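Local coordinates for L0028 (Mitochondria associated protein) (Escherichia coli, PDB 3GCG) that probably acts as a bacterial mimic of a guanine nucleotide exchange factor, binding the host GTPase Cdc42, with which it forms a complex, at residues 110-115 with 127-131; 16-20 with 134-138; 23-27 with 103-109. Numbering follows the deposited sequence.

Interaction 1: residues 110-115 with 127-131; sequences FNQKVD and RFNTQ
This is a helix-helix contact between two consecutive helices joined by a short connection, crossing at an open angle in the all-helical IpaB/EvcA-family fold. Helix 108-118 and the next helix, 124-146, pack here through residues 110-115 and 127-131. Both segments are regular alpha helix. Their short axes come within 10.1 Å, and their N-to-C directions differ by 127°. Val-114 CA is 5.9 Å from Gln-131 CA, the closest CA pair; Asp-115 CA is 7.7 Å from Arg-127 CA. About 300 Å² is buried in total. Phe-128 packs on the Cdc42 chain, so the contact joins helix 108-118 to a helix that carries part of the GTPase interface.

Val-114 (chi1 t) points toward the second helix. Its CG1 lies 4.1 Å from Gln-131 CB and over one face of the Arg-127 guanidinium, 3.7 Å from NE. Phe-110 (chi1 t) brings its ring edge to the other backbone, with CZ 4.0 Å from Gln-131 O. The same ring continues onto Met-134, Ile-135 and Val-138.

The polar side joins Asn-111 to Gln-131. Arg-127 also reaches across; its chi1 (134°) and chi2 (113°) lie between the usual wells. It pairs with Asp-115 in a salt bridge, but the modelled 2.2 Å between Asp-115 OD1 and Arg-127 NH1 is too short, so its exact geometry is unsure. Asn-111 takes the m rotamer. Its ND2 is held by the backbone oxygens of Gln-105 and Asn-107, with OD1 left facing the second helix. Gln-131 extends with chi1 and chi2 both t, and its NE2 donates a hydrogen bond to Asn-111 OD1 at 2.9 Å.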
# COMPACT_ATOMS: atom_id res chain seq x y z
N PHE B 110 -3.93 15.74 13.10
CA PHE B 110 -2.68 15.00 13.15
C PHE B 110 -1.53 15.74 12.47
O PHE B 110 -0.42 15.81 13.00
CB PHE B 110 -2.84 13.64 12.47
CG PHE B 110 -1.54 12.88 12.38
CD1 PHE B 110 -1.03 12.22 13.49
CD2 PHE B 110 -0.82 12.85 11.18
CE1 PHE B 110 0.19 11.54 13.42
CE2 PHE B 110 0.39 12.18 11.10
CZ PHE B 110 0.90 11.52 12.22
N ASN B 111 -1.78 16.27 11.28
CA ASN B 111 -0.73 16.97 10.55
C ASN B 111 -0.32 18.29 11.18
O ASN B 111 0.82 18.75 11.00
CB ASN B 111 -1.14 17.16 9.09
CG ASN B 111 -0.87 15.91 8.26
OD1 ASN B 111 0.28 15.53 8.05
ND2 ASN B 111 -1.93 15.25 7.80
N GLN B 112 -1.23 18.90 11.94
CA GLN B 112 -0.93 20.14 12.64
C GLN B 112 0.14 19.77 13.66
O GLN B 112 1.08 20.54 13.91
CB GLN B 112 -2.20 20.68 13.32
CG GLN B 112 -2.03 21.89 14.23
CD GLN B 112 -1.24 23.04 13.60
OE1 GLN B 112 -1.22 23.21 12.39
NE2 GLN B 112 -0.59 23.84 14.44
N LYS B 113 0.02 18.58 14.24
CA LYS B 113 0.99 18.09 15.22
C LYS B 113 2.30 17.74 14.51
O LYS B 113 3.39 17.90 15.08
CB LYS B 113 0.44 16.84 15.93
CG LYS B 113 -0.75 17.10 16.84
CD LYS B 113 -0.37 17.92 18.07
CE LYS B 113 -1.58 18.18 18.94
NZ LYS B 113 -1.23 18.94 20.17
N VAL B 114 2.22 17.26 13.28
CA VAL B 114 3.42 16.93 12.51
C VAL B 114 4.23 18.21 12.30
O VAL B 114 5.44 18.24 12.51
CB VAL B 114 3.06 16.34 11.12
CG1 VAL B 114 4.30 16.25 10.26
CG2 VAL B 114 2.44 14.96 11.29
N ASP B 115 3.54 19.27 11.89
CA ASP B 115 4.20 20.55 11.69
C ASP B 115 4.86 20.99 12.98
O ASP B 115 6.08 21.15 13.05
CB ASP B 115 3.18 21.60 11.24
CG ASP B 115 2.54 21.25 9.92
OD1 ASP B 115 3.26 20.72 9.05
OD2 ASP B 115 1.33 21.52 9.74
N ARG B 127 10.40 16.49 6.74
CA ARG B 127 9.04 16.63 7.23
C ARG B 127 8.27 15.34 6.96
O ARG B 127 7.56 14.83 7.82
CB ARG B 127 8.34 17.80 6.53
CG ARG B 127 6.92 17.45 6.06
CD ARG B 127 5.84 18.21 6.80
NE ARG B 127 4.58 17.46 6.82
CZ ARG B 127 3.40 17.99 7.14
NH1 ARG B 127 3.31 19.26 7.45
NH2 ARG B 127 2.31 17.23 7.17
N PHE B 128 8.41 14.81 5.75
CA PHE B 128 7.73 13.59 5.35
C PHE B 128 8.14 12.40 6.23
O PHE B 128 7.29 11.66 6.70
CB PHE B 128 8.01 13.26 3.88
CG PHE B 128 7.18 12.14 3.33
CD1 PHE B 128 5.98 12.39 2.68
CD2 PHE B 128 7.62 10.82 3.45
CE1 PHE B 128 5.21 11.35 2.14
CE2 PHE B 128 6.85 9.76 2.92
CZ PHE B 128 5.65 10.02 2.26
N ASN B 129 9.44 12.23 6.44
CA ASN B 129 9.89 11.12 7.27
C ASN B 129 9.36 11.27 8.69
O ASN B 129 8.96 10.30 9.32
CB ASN B 129 11.42 11.04 7.26
CG ASN B 129 11.96 10.64 5.91
OD1 ASN B 129 11.21 10.18 5.04
ND2 ASN B 129 13.26 10.80 5.71
N THR B 130 9.35 12.50 9.19
CA THR B 130 8.83 12.78 10.52
C THR B 130 7.36 12.38 10.52
O THR B 130 6.88 11.78 11.49
CB THR B 130 8.99 14.29 10.86
OG1 THR B 130 10.38 14.57 11.12
CG2 THR B 130 8.16 14.68 12.08
N GLN B 131 6.65 12.69 9.44
CA GLN B 131 5.24 12.33 9.35
C GLN B 131 5.04 10.82 9.44
O GLN B 131 4.17 10.35 10.18
CB GLN B 131 4.62 12.83 8.05
CG GLN B 131 3.18 12.35 7.86
CD GLN B 131 2.62 12.62 6.47
OE1 GLN B 131 3.08 12.05 5.48
NE2 GLN B 131 1.62 13.50 6.40

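Interaction 2: residues 16-20 with 134-138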
# COMPACT_ATOMS: atom_id res chain seq x y z
N PHE B 16 5.69 15.17 22.00
CA PHE B 16 4.42 15.90 21.67
C PHE B 16 3.23 15.16 22.27
O PHE B 16 3.34 13.99 22.65
CB PHE B 16 4.25 16.02 20.15
CG PHE B 16 3.97 14.71 19.46
CD1 PHE B 16 2.67 14.25 19.32
CD2 PHE B 16 5.02 13.91 19.01
CE1 PHE B 16 2.41 13.01 18.74
CE2 PHE B 16 4.77 12.67 18.43
CZ PHE B 16 3.46 12.22 18.29
N VAL B 17 2.09 15.84 22.35
CA VAL B 17 0.88 15.24 22.91
C VAL B 17 -0.28 15.37 21.94
O VAL B 17 -0.43 16.39 21.27
CB VAL B 17 0.48 15.91 24.25
CG1 VAL B 17 -0.81 15.30 24.78
CG2 VAL B 17 1.59 15.73 25.27
N ILE B 18 -1.10 14.33 21.87
CA ILE B 18 -2.24 14.35 20.98
C ILE B 18 -3.38 13.60 21.66
O ILE B 18 -3.14 12.67 22.42
CB ILE B 18 -1.87 13.70 19.62
CG1 ILE B 18 -2.89 14.12 18.56
CG2 ILE B 18 -1.79 12.20 19.76
CD1 ILE B 18 -2.46 13.78 17.15
N ASN B 19 -4.61 14.03 21.40
CA ASN B 19 -5.79 13.40 21.99
C ASN B 19 -6.24 12.22 21.12
O ASN B 19 -7.06 12.37 20.21
CB ASN B 19 -6.92 14.42 22.09
CG ASN B 19 -8.14 13.87 22.81
OD1 ASN B 19 -8.45 12.69 22.70
ND2 ASN B 19 -8.85 14.74 23.53
N HIS B 20 -5.70 11.03 21.42
CA HIS B 20 -6.04 9.82 20.67
C HIS B 20 -7.54 9.59 20.60
O HIS B 20 -8.05 9.03 19.61
CB HIS B 20 -5.35 8.63 21.34
CG HIS B 20 -3.87 8.80 21.47
ND1 HIS B 20 -3.00 8.58 20.42
CD2 HIS B 20 -3.12 9.25 22.50
CE1 HIS B 20 -1.78 8.89 20.80
NE2 HIS B 20 -1.82 9.30 22.05
N MET B 134 5.71 9.50 12.94
CA MET B 134 4.61 9.84 13.84
C MET B 134 3.38 9.01 13.49
O MET B 134 2.60 8.67 14.37
CB MET B 134 4.30 11.34 13.77
CG MET B 134 5.30 12.19 14.56
SD MET B 134 5.10 13.98 14.33
CE MET B 134 3.62 14.32 15.35
N ILE B 135 3.20 8.68 12.22
CA ILE B 135 2.06 7.87 11.81
C ILE B 135 2.18 6.48 12.43
O ILE B 135 1.18 5.90 12.88
CB ILE B 135 1.96 7.74 10.25
CG1 ILE B 135 1.38 9.02 9.66
CG2 ILE B 135 1.09 6.54 9.87
CD1 ILE B 135 1.22 8.97 8.15
N GLU B 136 3.39 5.94 12.45
CA GLU B 136 3.59 4.62 13.04
C GLU B 136 3.24 4.66 14.53
O GLU B 136 2.46 3.84 15.02
CB GLU B 136 5.04 4.17 12.86
CG GLU B 136 5.36 2.82 13.49
CD GLU B 136 4.68 1.65 12.78
OE1 GLU B 136 4.42 0.63 13.45
OE2 GLU B 136 4.43 1.74 11.56
N GLN B 137 3.81 5.63 15.25
CA GLN B 137 3.57 5.78 16.68
C GLN B 137 2.12 6.00 17.09
O GLN B 137 1.63 5.34 18.00
CB GLN B 137 4.39 6.95 17.24
CG GLN B 137 5.89 6.82 17.05
CD GLN B 137 6.68 7.83 17.88
OE1 GLN B 137 6.32 9.01 17.94
NE2 GLN B 137 7.75 7.37 18.51
N VAL B 138 1.44 6.92 16.42
CA VAL B 138 0.05 7.24 16.76
C VAL B 138 -0.98 6.17 16.38
O VAL B 138 -1.96 5.97 17.11
CB VAL B 138 -0.35 8.60 16.14
CG1 VAL B 138 -1.72 9.01 16.62
CG2 VAL B 138 0.67 9.66 16.54
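The irregular N-terminal segment 16-20 lies against helix 124-146 and meets it through side chains alone. No hydrogen bond crosses between the two segments. The contact lays the N-terminal end of the model on a helix whose Ile-135 also packs on Cdc42.

Phe-16, the first modelled residue, takes chi1 p, and its CA-to-CB bond points toward the helix. Met-134 answers with chi1 m, chi2 t and chi3 p, which sets its methyl over one ring face. Met-134 CE is 3.6 Å from the centroid of the Phe-16 ring and 12° off the normal, a CH-pi contact. Met-134 SD is 4.8 Å from the same centroid in an oblique position, which makes this a Met-aromatic pair. At the ring edge, Phe-16 CZ lies 4.2 Å from Val-138 CG2, and Phe-16 CE2 is 4.0 Å from Gln-137 OE1.

Val-138 (chi1 t) also meets Ile-18 and His-20. Ile-18 (chi1 t, chi2 t) points its CA-to-CB bond toward the helix, and its CG2 is 4.5 Å from Val-138 CG1. His-20 (chi1 m) starts sideways, but its ring end comes nearer, with ND1 4.0 Å from Val-138 CG1. His-20 ND1 is buried with no polar partner in the model.

Asn-19 is the N-cap of helix 20-32, and its OD1 accepts from Lys-22 N. Around the segment, Ile-18 rests on Tyr-109 of helix 108-118 and Leu-23 of helix 20-32, while Val-138 also packs on Leu-23 and on Leu-104 of helix 99-105.

Interaction 3: residues 23-27 with 103-109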
# COMPACT_ATOMS: atom_id res chain seq x y z
N LEU B 23 -8.94 11.72 17.84
CA LEU B 23 -8.53 11.14 16.57
C LEU B 23 -9.45 9.99 16.22
O LEU B 23 -9.98 9.92 15.11
CB LEU B 23 -7.08 10.65 16.65
CG LEU B 23 -6.03 11.73 16.39
CD1 LEU B 23 -4.64 11.22 16.72
CD2 LEU B 23 -6.12 12.16 14.92
N THR B 24 -9.65 9.09 17.18
CA THR B 24 -10.49 7.92 16.98
C THR B 24 -11.89 8.33 16.54
O THR B 24 -12.48 7.71 15.65
CB THR B 24 -10.61 7.06 18.27
OG1 THR B 24 -9.33 6.53 18.61
CG2 THR B 24 -11.59 5.92 18.06
N ASN B 25 -12.43 9.38 17.16
CA ASN B 25 -13.76 9.84 16.79
C ASN B 25 -13.78 10.35 15.37
O ASN B 25 -14.76 10.18 14.65
CB ASN B 25 -14.24 10.93 17.75
CG ASN B 25 -14.80 10.37 19.04
OD1 ASN B 25 -14.22 9.45 19.63
ND2 ASN B 25 -15.92 10.91 19.49
N GLN B 26 -12.68 10.97 14.95
CA GLN B 26 -12.58 11.48 13.59
C GLN B 26 -12.36 10.33 12.62
O GLN B 26 -12.82 10.37 11.48
CB GLN B 26 -11.44 12.51 13.51
CG GLN B 26 -11.76 13.83 14.21
CD GLN B 26 -10.65 14.86 14.09
OE1 GLN B 26 -9.84 14.82 13.17
NE2 GLN B 26 -10.62 15.80 15.02
N LEU B 27 -11.67 9.29 13.07
CA LEU B 27 -11.43 8.12 12.23
C LEU B 27 -12.78 7.39 12.06
O LEU B 27 -13.15 7.00 10.96
CB LEU B 27 -10.43 7.18 12.90
CG LEU B 27 -9.81 6.02 12.12
CD1 LEU B 27 -9.54 4.90 13.10
CD2 LEU B 27 -10.72 5.51 11.01
N PHE B 103 -5.29 6.86 7.35
CA PHE B 103 -6.24 7.90 7.73
C PHE B 103 -5.48 9.10 8.29
O PHE B 103 -5.71 10.24 7.89
CB PHE B 103 -7.22 7.36 8.77
CG PHE B 103 -7.97 8.44 9.48
CD1 PHE B 103 -8.94 9.17 8.83
CD2 PHE B 103 -7.69 8.73 10.81
CE1 PHE B 103 -9.63 10.19 9.48
CE2 PHE B 103 -8.37 9.75 11.48
CZ PHE B 103 -9.34 10.48 10.81
N LEU B 104 -4.55 8.84 9.22
CA LEU B 104 -3.77 9.92 9.83
C LEU B 104 -3.02 10.78 8.80
O LEU B 104 -2.94 12.00 8.94
CB LEU B 104 -2.75 9.35 10.82
CG LEU B 104 -3.29 8.59 12.04
CD1 LEU B 104 -2.14 7.92 12.80
CD2 LEU B 104 -4.07 9.56 12.94
N GLN B 105 -2.51 10.13 7.76
CA GLN B 105 -1.75 10.82 6.73
C GLN B 105 -2.43 12.06 6.16
O GLN B 105 -1.76 13.04 5.83
CB GLN B 105 -1.41 9.82 5.60
CG GLN B 105 -0.47 10.35 4.52
CD GLN B 105 -1.18 11.23 3.51
OE1 GLN B 105 -2.30 10.94 3.10
NE2 GLN B 105 -0.52 12.30 3.10
N SER B 106 -3.76 12.02 6.03
CA SER B 106 -4.49 13.16 5.49
C SER B 106 -5.43 13.82 6.50
O SER B 106 -6.38 14.51 6.13
CB SER B 106 -5.28 12.74 4.24
OG SER B 106 -6.17 11.67 4.51
N ASN B 107 -5.14 13.62 7.78
CA ASN B 107 -5.94 14.20 8.86
C ASN B 107 -5.35 15.55 9.29
O ASN B 107 -4.15 15.66 9.53
CB ASN B 107 -5.98 13.21 10.03
CG ASN B 107 -6.75 13.75 11.23
OD1 ASN B 107 -6.17 14.38 12.12
ND2 ASN B 107 -8.05 13.50 11.25
N LYS B 108 -6.20 16.57 9.38
CA LYS B 108 -5.78 17.93 9.76
C LYS B 108 -5.14 18.02 11.13
O LYS B 108 -4.01 18.50 11.28
CB LYS B 108 -6.98 18.88 9.75
CG LYS B 108 -7.78 18.91 8.47
CD LYS B 108 -9.04 19.75 8.67
CE LYS B 108 -10.00 19.60 7.51
NZ LYS B 108 -11.26 20.37 7.72
N TYR B 109 -5.89 17.58 12.14
CA TYR B 109 -5.42 17.61 13.52
C TYR B 109 -4.05 16.94 13.66
O TYR B 109 -3.13 17.49 14.26
CB TYR B 109 -6.45 16.93 14.43
CG TYR B 109 -6.05 16.82 15.89
CD1 TYR B 109 -5.57 17.92 16.59
CD2 TYR B 109 -6.19 15.61 16.57
CE1 TYR B 109 -5.24 17.83 17.95
CE2 TYR B 109 -5.86 15.50 17.92
CZ TYR B 109 -5.38 16.61 18.60
OH TYR B 109 -5.05 16.50 19.93
O HOH W 1 -8.68 16.95 11.95
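Leu-23 and Phe-103 hold the apolar centre between helix 20-32 and the break from helix 99-105 to helix 108-118. Leu-23 CD2 is 3.9 Å from Leu-104 CD2 and 3.8 Å from Tyr-109 CD2, the latter at the edge of the tyrosine ring. It therefore touches side chains before and after the break. Beyond the two segments, Leu-23 also packs on Val-138 and Ile-142 of helix 124-146.

Phe-103 (chi1 t) points toward helix 20-32, and its ring lies against the backbone there. Leu-27 CA sits over one face, 3.7 Å from the centroid of the Phe-103 ring, as a CH-pi contact. Leu-27 CB is 3.6 Å from Phe-103 CE2. Gln-26 C is 3.5 Å from Phe-103 CZ.

Farther out the contact turns polar. Asn-107 is the N-cap of helix 108-118, and its OD1 accepts from Phe-110 N. That oxygen also lies 3.6 Å from Leu-23 CD2. The other end of the amide faces Gln-26: Asn-107 ND2 donates to Gln-26 OE1 at 2.9 Å. Water 1 bridges at the same edge. It donates to Gln-26 OE1 at 2.7 Å and accepts from Tyr-109 N at 2.9 Å.

Leu-27, Gln-105 and Ser-106 also meet the Cdc42 chain, so this corner borders the GTPase interface. The chemistry is that of a mostly buried apolar joint with a small polar margin. One asparagine amide does two jobs: it caps a helix start and bonds to a neighbouring helix.

From the N terminus, segment 16-20 comes first and runs into helix 20-32. Interaction 3 closes the first loop, when residues 103-109 return to 23-27. Interaction 1 opens just afterwards and closes a short loop between two consecutive helices, so these two are in series. Interaction 2 spans both: it joins 16-20 to 134-138, and the other two nest inside its loop. The three centres are 10 to 12 Å apart. Tyr-109 OH to Asn-19 N connects interactions 3 and 2, Lys-113 NZ to Val-17 O connects 1 and 2, and Phe-110 packing on Leu-104 connects 1 and 3. They tie helices 20-32, 99-105, 108-118 and 124-146 together.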